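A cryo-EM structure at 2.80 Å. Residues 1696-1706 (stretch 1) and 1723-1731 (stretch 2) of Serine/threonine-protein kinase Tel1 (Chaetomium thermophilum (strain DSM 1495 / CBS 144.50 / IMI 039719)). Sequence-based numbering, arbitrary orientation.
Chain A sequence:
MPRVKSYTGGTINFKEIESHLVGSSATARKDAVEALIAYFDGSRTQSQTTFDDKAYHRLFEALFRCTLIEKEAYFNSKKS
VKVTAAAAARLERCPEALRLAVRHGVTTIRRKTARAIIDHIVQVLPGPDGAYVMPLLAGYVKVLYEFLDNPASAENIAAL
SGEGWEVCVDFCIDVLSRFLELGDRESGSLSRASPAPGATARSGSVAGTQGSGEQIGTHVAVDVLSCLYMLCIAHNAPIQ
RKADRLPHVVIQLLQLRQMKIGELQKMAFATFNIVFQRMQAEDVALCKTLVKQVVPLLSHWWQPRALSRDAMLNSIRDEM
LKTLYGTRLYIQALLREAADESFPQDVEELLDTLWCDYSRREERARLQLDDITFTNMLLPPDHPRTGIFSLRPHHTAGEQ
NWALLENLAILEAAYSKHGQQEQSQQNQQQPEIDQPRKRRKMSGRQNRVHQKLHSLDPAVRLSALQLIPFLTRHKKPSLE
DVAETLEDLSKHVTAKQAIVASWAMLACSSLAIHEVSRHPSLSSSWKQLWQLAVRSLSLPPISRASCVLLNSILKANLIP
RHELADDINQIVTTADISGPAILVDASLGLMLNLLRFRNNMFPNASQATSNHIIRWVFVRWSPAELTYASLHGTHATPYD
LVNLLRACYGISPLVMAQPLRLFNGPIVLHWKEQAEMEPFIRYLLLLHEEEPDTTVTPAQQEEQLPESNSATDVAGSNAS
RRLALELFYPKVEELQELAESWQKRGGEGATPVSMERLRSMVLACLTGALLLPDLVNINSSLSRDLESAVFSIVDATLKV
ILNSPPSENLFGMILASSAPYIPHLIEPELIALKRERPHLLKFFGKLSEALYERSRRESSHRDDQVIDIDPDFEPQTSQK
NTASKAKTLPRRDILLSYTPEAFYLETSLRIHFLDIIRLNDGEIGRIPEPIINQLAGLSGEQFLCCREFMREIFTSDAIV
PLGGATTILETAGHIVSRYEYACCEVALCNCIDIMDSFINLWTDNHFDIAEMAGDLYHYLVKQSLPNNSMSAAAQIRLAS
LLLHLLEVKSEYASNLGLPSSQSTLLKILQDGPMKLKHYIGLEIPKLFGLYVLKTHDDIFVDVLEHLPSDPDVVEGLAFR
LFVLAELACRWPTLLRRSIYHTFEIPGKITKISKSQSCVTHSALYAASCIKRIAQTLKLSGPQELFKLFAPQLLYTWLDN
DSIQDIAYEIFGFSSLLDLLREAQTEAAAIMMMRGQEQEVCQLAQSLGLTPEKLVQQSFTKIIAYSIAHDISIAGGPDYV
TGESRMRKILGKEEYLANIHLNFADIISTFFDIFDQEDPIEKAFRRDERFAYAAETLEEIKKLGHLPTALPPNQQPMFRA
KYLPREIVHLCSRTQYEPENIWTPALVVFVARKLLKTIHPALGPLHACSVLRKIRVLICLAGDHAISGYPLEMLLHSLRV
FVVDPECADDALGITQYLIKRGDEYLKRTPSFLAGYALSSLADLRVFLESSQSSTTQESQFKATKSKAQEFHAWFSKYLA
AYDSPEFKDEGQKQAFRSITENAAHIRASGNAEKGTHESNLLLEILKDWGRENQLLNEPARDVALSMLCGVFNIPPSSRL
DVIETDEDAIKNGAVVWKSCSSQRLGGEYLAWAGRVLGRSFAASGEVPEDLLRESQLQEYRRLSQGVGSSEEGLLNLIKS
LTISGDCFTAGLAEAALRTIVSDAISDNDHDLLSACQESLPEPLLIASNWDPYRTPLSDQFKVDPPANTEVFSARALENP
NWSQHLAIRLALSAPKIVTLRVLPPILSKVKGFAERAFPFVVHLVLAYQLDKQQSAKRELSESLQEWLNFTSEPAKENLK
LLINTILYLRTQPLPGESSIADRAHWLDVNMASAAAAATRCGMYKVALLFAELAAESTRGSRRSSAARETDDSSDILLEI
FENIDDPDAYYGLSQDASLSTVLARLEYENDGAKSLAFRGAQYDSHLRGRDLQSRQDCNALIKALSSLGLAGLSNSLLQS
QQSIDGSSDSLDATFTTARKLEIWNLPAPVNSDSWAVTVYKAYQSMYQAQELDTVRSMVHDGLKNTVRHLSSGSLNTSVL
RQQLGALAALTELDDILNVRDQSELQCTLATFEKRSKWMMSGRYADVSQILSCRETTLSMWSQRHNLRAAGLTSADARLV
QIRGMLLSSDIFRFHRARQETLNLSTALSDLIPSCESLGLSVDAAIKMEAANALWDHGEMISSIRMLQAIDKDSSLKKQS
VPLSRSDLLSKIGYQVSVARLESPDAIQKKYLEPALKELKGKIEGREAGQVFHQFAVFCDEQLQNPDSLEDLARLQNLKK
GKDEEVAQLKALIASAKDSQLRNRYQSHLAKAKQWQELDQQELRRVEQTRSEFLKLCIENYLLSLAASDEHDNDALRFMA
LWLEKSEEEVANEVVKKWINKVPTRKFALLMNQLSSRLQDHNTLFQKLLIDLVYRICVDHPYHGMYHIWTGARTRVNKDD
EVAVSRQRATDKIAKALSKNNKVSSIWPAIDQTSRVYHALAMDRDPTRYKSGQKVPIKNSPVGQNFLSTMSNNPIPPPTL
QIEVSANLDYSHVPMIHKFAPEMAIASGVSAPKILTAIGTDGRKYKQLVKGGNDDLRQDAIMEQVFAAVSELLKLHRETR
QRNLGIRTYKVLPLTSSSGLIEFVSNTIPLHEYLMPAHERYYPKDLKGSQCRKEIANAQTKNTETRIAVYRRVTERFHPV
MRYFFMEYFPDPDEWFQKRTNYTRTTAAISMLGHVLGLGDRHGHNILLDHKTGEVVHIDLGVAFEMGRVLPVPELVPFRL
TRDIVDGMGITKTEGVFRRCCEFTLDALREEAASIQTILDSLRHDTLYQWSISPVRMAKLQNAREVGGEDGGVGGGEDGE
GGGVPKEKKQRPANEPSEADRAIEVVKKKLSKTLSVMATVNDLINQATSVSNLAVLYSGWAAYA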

ATOM      1  N   ALA A1696     -63.010  12.815  37.204  1.00 43.42           N
ATOM      2  CA  ALA A1696     -62.236  11.589  37.351  1.00 43.42           C
ATOM      3  C   ALA A1696     -61.377  11.625  38.602  1.00 43.42           C
ATOM      4  O   ALA A1696     -61.330  10.655  39.363  1.00 43.42           O
ATOM      5  N   LEU A1697     -60.677  12.733  38.829  1.00 46.05           N
ATOM      6  CA  LEU A1697     -59.808  12.809  39.995  1.00 46.05           C
ATOM      7  C   LEU A1697     -60.607  12.766  41.288  1.00 46.05           C
ATOM      8  O   LEU A1697     -60.165  12.159  42.269  1.00 46.05           O
ATOM      9  N   ARG A1698     -61.782  13.398  41.319  1.00 51.17           N
ATOM     10  CA  ARG A1698     -62.607  13.333  42.520  1.00 51.17           C
ATOM     11  C   ARG A1698     -63.025  11.901  42.808  1.00 51.17           C
ATOM     12  O   ARG A1698     -62.882  11.418  43.936  1.00 51.17           O
ATOM     13  N   THR A1699     -63.516  11.193  41.788  1.00 50.31           N
ATOM     14  CA  THR A1699     -63.890   9.794  41.979  1.00 50.31           C
ATOM     15  C   THR A1699     -62.717   8.970  42.494  1.00 50.31           C
ATOM     16  O   THR A1699     -62.843   8.241  43.484  1.00 50.31           O
ATOM     17  N   ILE A1700     -61.563   9.077  41.833  1.00 50.51           N
ATOM     18  CA  ILE A1700     -60.415   8.251  42.193  1.00 50.51           C
ATOM     19  C   ILE A1700     -59.973   8.536  43.618  1.00 50.51           C
ATOM     20  O   ILE A1700     -59.819   7.617  44.429  1.00 50.51           O
ATOM     21  N   VAL A1701     -59.755   9.808  43.951  1.00 56.63           N
ATOM     22  CA  VAL A1701     -59.198  10.121  45.261  1.00 56.63           C
ATOM     23  C   VAL A1701     -60.196   9.800  46.364  1.00 56.63           C
ATOM     24  O   VAL A1701     -59.814   9.330  47.440  1.00 56.63           O
ATOM     25  N   SER A1702     -61.489  10.021  46.120  1.00 61.05           N
ATOM     26  CA  SER A1702     -62.470   9.699  47.146  1.00 61.05           C
ATOM     27  C   SER A1702     -62.540   8.197  47.382  1.00 61.05           C
ATOM     28  O   SER A1702     -62.526   7.739  48.531  1.00 61.05           O
ATOM     29  N   ASP A1703     -62.606   7.408  46.303  1.00 64.23           N
ATOM     30  CA  ASP A1703     -62.689   5.960  46.452  1.00 64.23           C
ATOM     31  C   ASP A1703     -61.387   5.348  46.941  1.00 64.23           C
ATOM     32  O   ASP A1703     -61.388   4.196  47.380  1.00 64.23           O
ATOM     33  N   ALA A1704     -60.281   6.076  46.860  1.00 68.17           N
ATOM     34  CA  ALA A1704     -59.048   5.621  47.483  1.00 68.17           C
ATOM     35  C   ALA A1704     -58.964   6.011  48.947  1.00 68.17           C
ATOM     36  O   ALA A1704     -58.348   5.291  49.737  1.00 68.17           O
ATOM     37  N   ILE A1705     -59.561   7.141  49.327  1.00 71.21           N
ATOM     38  CA  ILE A1705     -59.557   7.547  50.729  1.00 71.21           C
ATOM     39  C   ILE A1705     -60.502   6.672  51.539  1.00 71.21           C
ATOM     40  O   ILE A1705     -60.156   6.213  52.632  1.00 71.21           O
ATOM     41  N   SER A1706     -61.704   6.424  51.022  1.00 76.48           N
ATOM     42  CA  SER A1706     -62.678   5.649  51.782  1.00 76.48           C
ATOM     43  C   SER A1706     -62.225   4.205  51.943  1.00 76.48           C
ATOM     44  O   SER A1706     -62.189   3.675  53.058  1.00 76.48           O
ATOM     45  N   PRO A1723     -53.059  21.138  47.027  1.00 65.69           N
ATOM     46  CA  PRO A1723     -54.358  21.785  46.786  1.00 65.69           C
ATOM     47  C   PRO A1723     -55.290  20.965  45.912  1.00 65.69           C
ATOM     48  O   PRO A1723     -56.500  20.955  46.153  1.00 65.69           O
ATOM     49  N   LEU A1724     -54.763  20.272  44.904  1.00 61.84           N
ATOM     50  CA  LEU A1724     -55.606  19.409  44.088  1.00 61.84           C
ATOM     51  C   LEU A1724     -55.926  18.107  44.802  1.00 61.84           C
ATOM     52  O   LEU A1724     -56.967  17.498  44.538  1.00 61.84           O
ATOM     53  N   LEU A1725     -55.056  17.673  45.710  1.00 65.35           N
ATOM     54  CA  LEU A1725     -55.330  16.477  46.491  1.00 65.35           C
ATOM     55  C   LEU A1725     -56.401  16.717  47.543  1.00 65.35           C
ATOM     56  O   LEU A1725     -57.004  15.755  48.028  1.00 65.35           O
ATOM     57  N   ILE A1726     -56.648  17.971  47.903  1.00 63.11           N
ATOM     58  CA  ILE A1726     -57.694  18.281  48.867  1.00 63.11           C
ATOM     59  C   ILE A1726     -59.022  18.592  48.184  1.00 63.11           C
ATOM     60  O   ILE A1726     -60.083  18.244  48.710  1.00 63.11           O
ATOM     61  N   ALA A1727     -58.994  19.227  47.018  1.00 57.55           N
ATOM     62  CA  ALA A1727     -60.213  19.540  46.290  1.00 57.55           C
ATOM     63  C   ALA A1727     -60.803  18.336  45.573  1.00 57.55           C
ATOM     64  O   ALA A1727     -61.785  18.489  44.842  1.00 57.55           O
ATOM     65  N   SER A1728     -60.228  17.151  45.755  1.00 59.03           N
ATOM     66  CA  SER A1728     -60.704  15.936  45.114  1.00 59.03           C
ATOM     67  C   SER A1728     -61.359  14.987  46.102  1.00 59.03           C
ATOM     68  O   SER A1728     -61.718  13.868  45.732  1.00 59.03           O
ATOM     69  N   ASN A1729     -61.533  15.413  47.344  1.00 66.75           N
ATOM     70  CA  ASN A1729     -62.009  14.557  48.418  1.00 66.75           C
ATOM     71  C   ASN A1729     -63.406  15.007  48.821  1.00 66.75           C
ATOM     72  O   ASN A1729     -63.579  16.105  49.356  1.00 66.75           O
ATOM     73  N   TRP A1730     -64.401  14.163  48.554  1.00 70.63           N
ATOM     74  CA  TRP A1730     -65.752  14.364  49.072  1.00 70.63           C
ATOM     75  C   TRP A1730     -65.755  13.941  50.537  1.00 70.63           C
ATOM     76  O   TRP A1730     -66.178  12.843  50.901  1.00 70.63           O
ATOM     77  N   ASP A1731     -65.263  14.835  51.401  1.00 80.12           N
ATOM     78  CA  ASP A1731     -64.995  14.424  52.780  1.00 80.12           C
ATOM     79  C   ASP A1731     -66.283  14.145  53.547  1.00 80.12           C
ATOM     80  O   ASP A1731     -66.452  13.018  54.044  1.00 80.12           O
TER

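No hydrogen bond links the two stretches, although their backbones come within 4.1 Å at the CA atoms of Arg1698 and Ser1728. Here the carbonyl atoms Arg1698 O and Ser1728 O lie 3.3 Å apart; both are acceptors, so they cannot pair, and Arg1698 O already accepts the helical bond from Ser1702 N. Ser1728 O instead meets Arg1698 CA in a CA-H...O contact of 3.4 Å. At this point Ser1728 (chi1 m) places its CB 3.8 Å from Val1701 CB and 3.8 Å from Leu1697 O. Its hydroxyl turns back into its own stretch, with a very short 2.5 Å hydrogen bond from Ser1728 OG to Leu1724 O.

Leu1697 (m, t) and Val1701 (t) point toward the second stretch. Each finds an apolar partner: Leu1697 CD1 lies 3.9 Å from Leu1724 CD2, and Val1701 CG1 lies 3.9 Å from Leu1725 CD1. Both partner leucines adopt t, p rotamers that bring their ends nearer the first stretch.

On another flank, Trp1730 (chi1 m) packs obliquely against the Arg1698 side chain, its CZ2 3.6 Å from Arg1698 CD, while its ring edge faces Ser1702, whose CB is 4.2 Å from Trp1730 CD1. Farther along, Ile1705 (m, m) also points toward the second stretch, its CG2 4.2 Å from Asn1729 OD1.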

ATOM      1  CB  ALA A1696     -61.371  11.370  36.116  1.00 43.42           C
ATOM      2  CB  LEU A1697     -58.952  14.067  39.937  1.00 46.05           C
ATOM      3  CG  LEU A1697     -57.790  14.028  38.952  1.00 46.05           C
ATOM      4  CD1 LEU A1697     -57.033  15.334  38.980  1.00 46.05           C
ATOM      5  CD2 LEU A1697     -56.873  12.875  39.276  1.00 46.05           C
ATOM      6  CB  ARG A1698     -63.829  14.239  42.382  1.00 51.17           C
ATOM      7  CG  ARG A1698     -63.614  15.639  42.923  1.00 51.17           C
ATOM      8  CD  ARG A1698     -64.885  16.469  42.930  1.00 51.17           C
ATOM      9  NE  ARG A1698     -64.947  17.413  41.823  1.00 51.17           N
ATOM     10  CZ  ARG A1698     -65.729  17.267  40.764  1.00 51.17           C
ATOM     11  NH1 ARG A1698     -66.525  16.216  40.667  1.00 51.17           N
ATOM     12  NH2 ARG A1698     -65.719  18.174  39.803  1.00 51.17           N
ATOM     13  CB  THR A1699     -64.408   9.202  40.676  1.00 50.31           C
ATOM     14  OG1 THR A1699     -65.550   9.941  40.240  1.00 50.31           O
ATOM     15  CG2 THR A1699     -64.799   7.762  40.880  1.00 50.31           C
ATOM     16  CB  ILE A1700     -59.261   8.468  41.201  1.00 50.51           C
ATOM     17  CG1 ILE A1700     -59.593   7.851  39.852  1.00 50.51           C
ATOM     18  CG2 ILE A1700     -57.986   7.883  41.742  1.00 50.51           C
ATOM     19  CD1 ILE A1700     -58.635   8.241  38.778  1.00 50.51           C
ATOM     20  CB  VAL A1701     -58.737  11.584  45.319  1.00 56.63           C
ATOM     21  CG1 VAL A1701     -58.221  11.916  46.699  1.00 56.63           C
ATOM     22  CG2 VAL A1701     -57.657  11.829  44.292  1.00 56.63           C
ATOM     23  CB  SER A1702     -63.839  10.247  46.756  1.00 61.05           C
ATOM     24  OG  SER A1702     -64.503   9.358  45.880  1.00 61.05           O
ATOM     25  CB  ASP A1703     -63.097   5.320  45.130  1.00 64.23           C
ATOM     26  CG  ASP A1703     -64.537   5.597  44.776  1.00 64.23           C
ATOM     27  OD1 ASP A1703     -64.978   6.753  44.932  1.00 64.23           O
ATOM     28  OD2 ASP A1703     -65.227   4.659  44.331  1.00 64.23           O
ATOM     29  CB  ALA A1704     -57.838   6.183  46.734  1.00 68.17           C
ATOM     30  CB  ILE A1705     -59.918   9.038  50.857  1.00 71.21           C
ATOM     31  CG1 ILE A1705     -58.698   9.909  50.569  1.00 71.21           C
ATOM     32  CG2 ILE A1705     -60.460   9.342  52.239  1.00 71.21           C
ATOM     33  CD1 ILE A1705     -57.589   9.742  51.576  1.00 71.21           C
ATOM     34  CB  SER A1706     -64.046   5.705  51.103  1.00 76.48           C
ATOM     35  OG  SER A1706     -64.123   4.782  50.033  1.00 76.48           O
ATOM     36  CB  PRO A1723     -53.966  23.111  46.120  1.00 65.69           C
ATOM     37  CG  PRO A1723     -52.591  22.903  45.624  1.00 65.69           C
ATOM     38  CD  PRO A1723     -51.949  22.014  46.624  1.00 65.69           C
ATOM     39  CB  LEU A1724     -54.928  19.131  42.747  1.00 61.84           C
ATOM     40  CG  LEU A1724     -55.691  18.283  41.732  1.00 61.84           C
ATOM     41  CD1 LEU A1724     -57.070  18.836  41.499  1.00 61.84           C
ATOM     42  CD2 LEU A1724     -54.928  18.215  40.434  1.00 61.84           C
ATOM     43  CB  LEU A1725     -54.045  15.988  47.149  1.00 65.35           C
ATOM     44  CG  LEU A1725     -54.045  14.577  47.723  1.00 65.35           C
ATOM     45  CD1 LEU A1725     -54.685  13.618  46.751  1.00 65.35           C
ATOM     46  CD2 LEU A1725     -52.626  14.159  48.011  1.00 65.35           C
ATOM     47  CB  ILE A1726     -57.248  19.443  49.765  1.00 63.11           C
ATOM     48  CG1 ILE A1726     -55.981  19.060  50.524  1.00 63.11           C
ATOM     49  CG2 ILE A1726     -58.340  19.818  50.737  1.00 63.11           C
ATOM     50  CD1 ILE A1726     -55.455  20.152  51.409  1.00 63.11           C
ATOM     51  CB  ALA A1727     -59.946  20.657  45.282  1.00 57.55           C
ATOM     52  CB  SER A1728     -59.550  15.232  44.405  1.00 59.03           C
ATOM     53  OG  SER A1728     -58.813  16.146  43.622  1.00 59.03           O
ATOM     54  CB  ASN A1729     -61.044  14.617  49.598  1.00 66.75           C
ATOM     55  CG  ASN A1729     -61.368  13.615  50.664  1.00 66.75           C
ATOM     56  OD1 ASN A1729     -62.223  12.754  50.483  1.00 66.75           O
ATOM     57  ND2 ASN A1729     -60.678  13.712  51.787  1.00 66.75           N
ATOM     58  CB  TRP A1730     -66.766  13.558  48.279  1.00 70.63           C
ATOM     59  CG  TRP A1730     -66.975  13.973  46.882  1.00 70.63           C
ATOM     60  CD1 TRP A1730     -66.577  13.308  45.771  1.00 70.63           C
ATOM     61  CD2 TRP A1730     -67.678  15.129  46.429  1.00 70.63           C
ATOM     62  NE1 TRP A1730     -66.975  13.983  44.647  1.00 70.63           N
ATOM     63  CE2 TRP A1730     -67.654  15.107  45.027  1.00 70.63           C
ATOM     64  CE3 TRP A1730     -68.319  16.187  47.074  1.00 70.63           C
ATOM     65  CZ2 TRP A1730     -68.247  16.097  44.259  1.00 70.63           C
ATOM     66  CZ3 TRP A1730     -68.901  17.167  46.310  1.00 70.63           C
ATOM     67  CH2 TRP A1730     -68.862  17.118  44.919  1.00 70.63           C
ATOM     68  CB  ASP A1731     -64.094  15.453  53.468  1.00 80.12           C
ATOM     69  CG  ASP A1731     -63.444  14.910  54.725  1.00 80.12           C
ATOM     70  OD1 ASP A1731     -63.699  13.737  55.069  1.00 80.12           O
ATOM     71  OD2 ASP A1731     -62.675  15.654  55.367  1.00 80.12           O
TER